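Local coordinates for putative potassium transport protein (Staphylococcus aureus 08BA02176, PDB 4XTT) that binds the second messenger cyclic di-AMP through its RCK C domain and probably regulates potassium uptake as part of the Ktr system, at the interface of chains A and B. Residues are numbered along the deposited sequence; one frame, centred on the assembly and turned at random. Chains: chain A/B, Putative potassium transport protein.

The interface of chains A and B. Residues chain A 19, 46, 48, 51, 53, 70; chain B 3, 7, 10-11, 14.
A:Phe53 meets B:Asp7, B:Glu10 and B:Leu11 on one side of helix 3-12 of chain B. Both chains are the RCK C (TrkA-C) domain of KtrA, and the N-terminal helix of one copy lies against the sheet of the other. The deposited assembly pairs two copies in this way, and this may be the biological dimer.

The A:Phe53 ring lies with one face under B:Leu11, whose CB stands 4.0 Å above the ring plane, over its centre. Branch CD1 of B:Leu11 reaches back to CB of A:Phe53 at 3.7 Å. Its other branch, CD2, touches the methyl CB of A:Ala46 at 3.9 Å. CG of B:Leu11, roughly anti to the backbone N (chi1 158°), sets both branches towards these partners.

Two acidic side chains meet the ring at its edge. The carboxylate carbon CD of B:Glu10 is 3.5 Å from CE2 of A:Phe53. The carboxylate plane of B:Glu10 stands 84° from the ring plane. The B:Glu10 chain is extended, with CG anti to the backbone N (chi1 -177°), and runs past this edge. CB of B:Asp7 packs 3.8 Å from CZ of the same ring.

The OD1 side of the B:Asp7 carboxylate faces the amine of A:Lys48. NZ of A:Lys48 forms a long salt bridge to OD1 of B:Asp7, at 3.6 Å. The lysine chain bends at chi3, and its CD packs 3.6 Å from CG of B:Asp7. OE1 of B:Glu10 may add to the negative field around this amine.

A:Glu19 lies beside B:Asp7, but its OE2 and OD2 of B:Asp7 are modelled too close, so their relative orientation is doubtful. Farther out, NZ of A:Lys51 is 5.7 Å from OD1 of B:Asp7 and may add to the positive field on this acid.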
# COMPACT_ATOMS: atom_id res chain seq x y z
N GLU A 19 -8.88 5.93 6.90
CA GLU A 19 -9.79 4.80 6.79
C GLU A 19 -11.10 5.19 6.11
O GLU A 19 -11.62 6.27 6.34
CB GLU A 19 -10.04 4.20 8.16
CG GLU A 19 -8.98 3.21 8.58
CD GLU A 19 -9.18 2.71 9.98
OE1 GLU A 19 -10.33 2.79 10.48
OE2 GLU A 19 -8.21 2.20 10.57
N ALA A 46 -4.31 -2.37 3.37
CA ALA A 46 -5.06 -3.47 3.96
C ALA A 46 -6.55 -3.16 4.00
O ALA A 46 -6.97 -2.02 3.78
CB ALA A 46 -4.55 -3.78 5.36
N LYS A 48 -9.90 -3.86 6.64
CA LYS A 48 -10.36 -4.38 7.93
C LYS A 48 -11.67 -5.13 7.79
O LYS A 48 -12.72 -4.54 7.53
CB LYS A 48 -10.55 -3.28 8.97
CG LYS A 48 -9.28 -2.79 9.59
CD LYS A 48 -9.55 -2.27 11.00
CE LYS A 48 -10.00 -3.40 11.93
NZ LYS A 48 -9.95 -3.04 13.38
N LYS A 51 -12.65 -7.38 12.82
CA LYS A 51 -11.55 -6.79 13.57
C LYS A 51 -10.26 -7.46 13.16
O LYS A 51 -9.30 -7.55 13.92
CB LYS A 51 -11.80 -6.92 15.08
CG LYS A 51 -13.11 -6.28 15.56
CD LYS A 51 -13.22 -4.79 15.18
CE LYS A 51 -12.28 -3.92 16.00
NZ LYS A 51 -12.54 -2.46 15.80
N PHE A 53 -7.32 -7.97 9.80
CA PHE A 53 -6.71 -7.22 8.71
C PHE A 53 -6.33 -8.07 7.49
O PHE A 53 -5.48 -8.96 7.57
CB PHE A 53 -5.43 -6.52 9.18
CG PHE A 53 -5.66 -5.42 10.18
CD1 PHE A 53 -6.05 -4.16 9.76
CD2 PHE A 53 -5.46 -5.64 11.53
CE1 PHE A 53 -6.24 -3.14 10.67
CE2 PHE A 53 -5.66 -4.63 12.45
CZ PHE A 53 -6.06 -3.37 12.02
N ILE A 70 -7.96 0.72 4.32
CA ILE A 70 -6.92 1.54 4.91
C ILE A 70 -6.06 2.11 3.78
O ILE A 70 -5.30 1.39 3.12
CB ILE A 70 -6.07 0.74 5.91
CG1 ILE A 70 -6.98 0.00 6.89
CG2 ILE A 70 -5.11 1.65 6.65
CD1 ILE A 70 -6.24 -0.80 7.94
N ALA B 3 -7.74 6.64 14.89
CA ALA B 3 -8.07 5.23 14.82
C ALA B 3 -7.35 4.63 13.62
O ALA B 3 -7.01 3.45 13.59
CB ALA B 3 -9.57 5.05 14.70
N ASP B 7 -4.83 1.35 13.87
CA ASP B 7 -5.05 0.18 13.04
C ASP B 7 -3.78 -0.16 12.28
O ASP B 7 -3.48 -1.33 12.05
CB ASP B 7 -6.21 0.39 12.07
CG ASP B 7 -7.57 0.21 12.74
OD1 ASP B 7 -7.63 -0.35 13.86
OD2 ASP B 7 -8.58 0.63 12.15
N GLU B 10 -1.48 -1.80 14.81
CA GLU B 10 -1.97 -3.14 15.08
C GLU B 10 -1.64 -4.03 13.89
O GLU B 10 -1.29 -5.20 14.06
CB GLU B 10 -3.47 -3.13 15.34
CG GLU B 10 -4.05 -4.50 15.70
CD GLU B 10 -5.55 -4.43 15.94
OE1 GLU B 10 -6.10 -3.31 15.85
OE2 GLU B 10 -6.17 -5.48 16.20
N LEU B 11 -1.67 -3.45 12.71
CA LEU B 11 -1.45 -4.20 11.48
C LEU B 11 0.04 -4.46 11.25
O LEU B 11 0.43 -5.49 10.70
CB LEU B 11 -2.03 -3.43 10.30
CG LEU B 11 -1.54 -3.68 8.88
CD1 LEU B 11 -2.13 -4.98 8.35
CD2 LEU B 11 -1.91 -2.51 7.98
N GLU B 14 1.10 -7.55 13.43
CA GLU B 14 0.53 -8.87 13.17
C GLU B 14 0.99 -9.39 11.82
O GLU B 14 0.89 -10.58 11.53
CB GLU B 14 -1.00 -8.80 13.21
CG GLU B 14 -1.61 -8.66 14.60
CD GLU B 14 -3.13 -8.72 14.56
OE1 GLU B 14 -3.68 -9.76 14.12
OE2 GLU B 14 -3.78 -7.74 14.97